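Local structure of endoglucanase (Uncultured bacterium, 3X17) at residues R340-V345 with A380-F385; L506-P511 with N539-D544. The protein probably cleaves internal beta-1,4-glucosidic bonds of cellulose as a family 9 endoglucanase. All coordinates share one frame; numbering follows the deposited sequence.

Interaction 1 of 2, residues R340-V345 with A380-F385; sequences RFWAAV and AALGYF
The ring of F341 enters the contact by its CE2 edge, which meets backbone as much as side chain. A380 O lies at that edge, in the ring plane, with CE2 of F341 3.7 Å from it, while the same oxygen accepts a hydrogen bond from Y384 N. CD2 of F341 rests on A380 CB at 3.8 Å, and the Y384 ring approaches obliquely, its plane turned 53° from that of F341. With CG anti to the backbone N (chi1 169°), F341 receives V345 CG2 of its own helix over one face.

Helices 337-351 and 381-390, both part of the (alpha/alpha)6 barrel of family 9, pass at G383: their short segments run 32° apart, with W342 CA and G383 CA separated by 4.6 Å. A side chain on G383 would collide with F341 CE2. V345 CG1 packs 3.4 Å from G383 O.

In the remaining apolar contact the edge of the W342 indole runs along the L382 side chain. L382 CB sits by W342 NE1, and its CD1 touches W342 CZ2 at 3.6 Å. NE1 itself makes a weak hydrogen bond to E346 OE2. An alanine in place of W342 would probably open a gap beside L382 and lose the weak bond to E346 OE2. A192 of helix 184-200 touches both W342 and L382.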
loop_
_atom_site.group_PDB
_atom_site.type_symbol
_atom_site.label_atom_id
_atom_site.label_comp_id
_atom_site.label_asym_id
_atom_site.label_seq_id
_atom_site.Cartn_x
_atom_site.Cartn_y
_atom_site.Cartn_z
ATOM N N ARG A 340 -15.090 6.386 12.401
ATOM C CA ARG A 340 -16.357 5.868 12.966
ATOM C C ARG A 340 -17.349 5.427 11.894
ATOM O O ARG A 340 -17.995 4.382 12.024
ATOM C CB ARG A 340 -17.042 6.873 13.900
ATOM C CG ARG A 340 -16.243 7.257 15.121
ATOM C CD ARG A 340 -16.985 8.346 15.929
ATOM N NE ARG A 340 -16.190 8.852 17.042
ATOM C CZ ARG A 340 -16.522 8.748 18.329
ATOM N NH1 ARG A 340 -17.642 8.149 18.693
ATOM N NH2 ARG A 340 -15.718 9.249 19.254
ATOM N N PHE A 341 -17.500 6.230 10.844
ATOM C CA PHE A 341 -18.329 5.820 9.698
ATOM C C PHE A 341 -17.925 4.409 9.245
ATOM O O PHE A 341 -18.765 3.489 9.154
ATOM C CB PHE A 341 -18.149 6.829 8.553
ATOM C CG PHE A 341 -18.744 6.386 7.231
ATOM C CD1 PHE A 341 -20.098 6.556 6.974
ATOM C CD2 PHE A 341 -17.946 5.795 6.253
ATOM C CE1 PHE A 341 -20.646 6.199 5.749
ATOM C CE2 PHE A 341 -18.482 5.453 5.016
ATOM C CZ PHE A 341 -19.854 5.606 4.792
ATOM N N TRP A 342 -16.622 4.225 9.005
ATOM C CA TRP A 342 -16.123 2.951 8.470
ATOM C C TRP A 342 -16.421 1.801 9.425
ATOM O O TRP A 342 -16.893 0.748 9.022
ATOM C CB TRP A 342 -14.631 3.056 8.182
ATOM C CG TRP A 342 -13.986 1.762 7.791
ATOM C CD1 TRP A 342 -14.490 0.814 6.953
ATOM C CD2 TRP A 342 -12.638 1.379 8.069
ATOM N NE1 TRP A 342 -13.566 -0.188 6.757
ATOM C CE2 TRP A 342 -12.416 0.138 7.432
ATOM C CE3 TRP A 342 -11.621 1.924 8.868
ATOM C CZ2 TRP A 342 -11.235 -0.601 7.616
ATOM C CZ3 TRP A 342 -10.458 1.179 9.074
ATOM C CH2 TRP A 342 -10.266 -0.058 8.424
ATOM N N ALA A 343 -16.186 2.030 10.709
ATOM C CA ALA A 343 -16.497 1.020 11.713
ATOM C C ALA A 343 -17.992 0.703 11.740
ATOM O O ALA A 343 -18.379 -0.469 11.758
ATOM C CB ALA A 343 -15.984 1.466 13.109
ATOM N N ALA A 344 -18.829 1.741 11.745
ATOM C CA ALA A 344 -20.288 1.539 11.627
ATOM C C ALA A 344 -20.716 0.669 10.444
ATOM O O ALA A 344 -21.476 -0.281 10.612
ATOM C CB ALA A 344 -21.053 2.881 11.633
ATOM N N VAL A 345 -20.213 0.976 9.256
ATOM C CA VAL A 345 -20.513 0.166 8.065
ATOM C C VAL A 345 -20.149 -1.294 8.288
ATOM O O VAL A 345 -20.992 -2.170 8.122
ATOM C CB VAL A 345 -19.777 0.712 6.805
ATOM C CG1 VAL A 345 -19.887 -0.275 5.639
ATOM C CG2 VAL A 345 -20.369 2.073 6.409
ATOM N N ALA A 380 -12.353 5.820 4.879
ATOM C CA ALA A 380 -13.783 5.629 4.709
ATOM C C ALA A 380 -14.211 5.081 3.326
ATOM O O ALA A 380 -15.327 4.606 3.195
ATOM C CB ALA A 380 -14.560 6.924 5.054
ATOM N N ALA A 381 -13.328 5.105 2.320
ATOM C CA ALA A 381 -13.693 4.537 1.016
ATOM C C ALA A 381 -14.048 3.063 1.137
ATOM O O ALA A 381 -14.878 2.552 0.367
ATOM C CB ALA A 381 -12.581 4.720 0.007
ATOM N N LEU A 382 -13.384 2.360 2.053
ATOM C CA LEU A 382 -13.712 0.956 2.305
ATOM C C LEU A 382 -15.142 0.820 2.844
ATOM O O LEU A 382 -15.840 -0.167 2.601
ATOM C CB LEU A 382 -12.728 0.348 3.303
ATOM C CG LEU A 382 -11.240 0.247 2.914
ATOM C CD1 LEU A 382 -10.367 -0.228 4.099
ATOM C CD2 LEU A 382 -11.001 -0.667 1.708
ATOM N N GLY A 383 -15.589 1.831 3.565
ATOM C CA GLY A 383 -16.941 1.791 4.087
ATOM C C GLY A 383 -17.924 2.040 2.955
ATOM O O GLY A 383 -18.924 1.337 2.826
ATOM N N TYR A 384 -17.652 3.068 2.152
ATOM C CA TYR A 384 -18.464 3.328 0.959
ATOM C C TYR A 384 -18.647 2.042 0.169
ATOM O O TYR A 384 -19.767 1.651 -0.136
ATOM C CB TYR A 384 -17.771 4.353 0.062
ATOM C CG TYR A 384 -18.078 5.782 0.408
ATOM C CD1 TYR A 384 -17.410 6.437 1.444
ATOM C CD2 TYR A 384 -18.958 6.518 -0.377
ATOM C CE1 TYR A 384 -17.671 7.793 1.730
ATOM C CE2 TYR A 384 -19.197 7.850 -0.120
ATOM C CZ TYR A 384 -18.580 8.480 0.940
ATOM O OH TYR A 384 -18.842 9.818 1.146
ATOM N N PHE A 385 -17.536 1.365 -0.116
ATOM C CA PHE A 385 -17.549 0.213 -1.008
ATOM C C PHE A 385 -18.271 -0.960 -0.372
ATOM O O PHE A 385 -18.990 -1.682 -1.051
ATOM C CB PHE A 385 -16.125 -0.190 -1.404
ATOM C CG PHE A 385 -16.061 -1.191 -2.544
ATOM C CD1 PHE A 385 -16.314 -0.788 -3.869
ATOM C CD2 PHE A 385 -15.794 -2.529 -2.292
ATOM C CE1 PHE A 385 -16.322 -1.715 -4.904
ATOM C CE2 PHE A 385 -15.737 -3.449 -3.329
ATOM C CZ PHE A 385 -15.996 -3.036 -4.648
#

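Interaction 2 of 2, residues L506-P511 with N539-D544; sequences LLVGGP and NEPAID
V508 lies across the side chain of N539, with CG1 3.6 Å from N539 OD1 and CG2 almost as near. Its CG1 is anti to the carbonyl carbon (chi1 -62°), a setting that also brings this methyl against N539 O. Beside it the backbones join: G509 N donates to E540 O over 3.0 Å, the N-H...O angle 148° and the donor well above the carbonyl plane. Next to it P541 CA makes a CA-H...O contact with L507 O, 3.2 Å away. The proline ring then lies against L506, CB to CB at 3.7 Å.

In the next shell, N539 is fixed at both ends of its amide, OD1 by Y529 OH and ND2 by D531 OD1, while E540 OE2 accepts from G178 N. On the 506-511 side, L507 N bonds to N546 OD1 and V508 O to N436 ND2, which ties this segment to helices 543-558 and 435-452. Residues 539-544 lead directly into helix 543-558, the last of the chain, so the contact brings together two loop segments, extended at 506-508 and 540-542, at the N-terminal end of that helix, consistent with the loop-lined cleft side of the (alpha/alpha)6 barrel in family 9.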
loop_
_atom_site.group_PDB
_atom_site.type_symbol
_atom_site.label_atom_id
_atom_site.label_comp_id
_atom_site.label_asym_id
_atom_site.label_seq_id
_atom_site.Cartn_x
_atom_site.Cartn_y
_atom_site.Cartn_z
ATOM N N LEU A 506 9.259 -4.967 -0.566
ATOM C CA LEU A 506 8.820 -3.735 0.144
ATOM C C LEU A 506 8.786 -2.537 -0.803
ATOM O O LEU A 506 9.798 -2.193 -1.429
ATOM C CB LEU A 506 9.738 -3.417 1.333
ATOM C CG LEU A 506 9.939 -4.477 2.409
ATOM C CD1 LEU A 506 11.171 -4.115 3.248
ATOM C CD2 LEU A 506 8.700 -4.545 3.303
ATOM N N LEU A 507 7.650 -1.849 -0.834
ATOM C CA LEU A 507 7.526 -0.616 -1.594
ATOM C C LEU A 507 8.025 0.595 -0.780
ATOM O O LEU A 507 7.453 0.922 0.268
ATOM C CB LEU A 507 6.055 -0.406 -1.980
ATOM C CG LEU A 507 5.621 0.902 -2.654
ATOM C CD1 LEU A 507 6.301 1.084 -4.021
ATOM C CD2 LEU A 507 4.109 0.922 -2.822
ATOM N N VAL A 508 8.975 1.348 -1.344
ATOM C CA VAL A 508 9.399 2.601 -0.734
ATOM C C VAL A 508 8.440 3.726 -1.048
ATOM O O VAL A 508 7.702 3.665 -2.021
ATOM C CB VAL A 508 10.853 3.003 -1.102
ATOM C CG1 VAL A 508 11.850 1.955 -0.594
ATOM C CG2 VAL A 508 11.021 3.253 -2.613
ATOM N N GLY A 509 8.399 4.723 -0.168
ATOM C CA GLY A 509 7.526 5.875 -0.335
ATOM C C GLY A 509 7.570 6.526 -1.714
ATOM O O GLY A 509 6.537 6.930 -2.230
ATOM N N GLY A 510 8.763 6.790 -2.220
ATOM C CA GLY A 510 8.923 7.393 -3.544
ATOM C C GLY A 510 9.015 8.924 -3.545
ATOM O O GLY A 510 9.100 9.553 -2.487
ATOM N N PRO A 511 8.888 9.530 -4.739
ATOM C CA PRO A 511 9.096 10.953 -4.976
ATOM C C PRO A 511 8.272 11.834 -4.056
ATOM O O PRO A 511 7.095 11.535 -3.776
ATOM C CB PRO A 511 8.623 11.153 -6.424
ATOM C CG PRO A 511 8.773 9.845 -7.078
ATOM C CD PRO A 511 8.828 8.769 -5.995
ATOM N N ASN A 539 12.672 7.026 0.643
ATOM C CA ASN A 539 13.237 5.707 0.380
ATOM C C ASN A 539 13.015 4.755 1.542
ATOM O O ASN A 539 13.800 3.821 1.784
ATOM C CB ASN A 539 14.728 5.801 0.052
ATOM C CG ASN A 539 15.224 4.611 -0.750
ATOM O OD1 ASN A 539 14.540 4.120 -1.670
ATOM N ND2 ASN A 539 16.417 4.135 -0.417
ATOM N N GLU A 540 11.953 5.017 2.281
ATOM C CA GLU A 540 11.564 4.140 3.377
ATOM C C GLU A 540 10.263 3.397 3.014
ATOM O O GLU A 540 9.270 4.024 2.602
ATOM C CB GLU A 540 11.355 4.944 4.669
ATOM C CG GLU A 540 11.136 4.019 5.893
ATOM C CD GLU A 540 10.728 4.737 7.163
ATOM O OE1 GLU A 540 10.249 5.892 7.091
ATOM O OE2 GLU A 540 10.861 4.122 8.252
ATOM N N PRO A 541 10.246 2.079 3.231
ATOM C CA PRO A 541 9.026 1.296 3.074
ATOM C C PRO A 541 8.106 1.483 4.266
ATOM O O PRO A 541 8.540 2.016 5.283
ATOM C CB PRO A 541 9.541 -0.143 3.011
ATOM C CG PRO A 541 10.782 -0.122 3.826
ATOM C CD PRO A 541 11.390 1.254 3.651
ATOM N N ALA A 542 6.833 1.130 4.120
ATOM C CA ALA A 542 5.908 1.073 5.236
ATOM C C ALA A 542 4.797 0.066 4.947
ATOM O O ALA A 542 4.483 -0.216 3.774
ATOM C CB ALA A 542 5.320 2.477 5.514
ATOM N N ILE A 543 4.194 -0.464 6.011
ATOM C CA ILE A 543 3.149 -1.468 5.869
ATOM C C ILE A 543 1.931 -0.911 5.102
ATOM O O ILE A 543 1.270 -1.647 4.365
ATOM C CB ILE A 543 2.697 -2.061 7.236
ATOM C CG1 ILE A 543 2.238 -0.957 8.197
ATOM C CG2 ILE A 543 3.810 -2.931 7.840
ATOM C CD1 ILE A 543 1.557 -1.472 9.470
ATOM N N ASP A 544 1.599 0.366 5.317
ATOM C CA ASP A 544 0.445 0.936 4.611
ATOM C C ASP A 544 0.748 1.254 3.132
ATOM O O ASP A 544 -0.164 1.491 2.349
ATOM C CB ASP A 544 -0.155 2.137 5.359
ATOM C CG ASP A 544 0.784 3.325 5.411
ATOM O OD1 ASP A 544 1.973 3.115 5.713
ATOM O OD2 ASP A 544 0.340 4.472 5.151
#

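Both contacts lie inside the family 9 catalytic region, yet they differ in kind. Interaction 1, its centre about 18 Å from the centre of the chain, joins two helices by apolar and aromatic packing, and all its touching residues are buried. Interaction 2, its centre about 8 Å from that of the chain, brings loop segments together through a backbone bond and a CA-H...O contact; E540 and A542 remain partly exposed, and its polar side chains are held by surrounding loops. The two do not touch, their nearest atoms being about 10 Å apart. Helix 184-200 borders both, through A192 for interaction 1 and through T186, T187 and T190 for interaction 2.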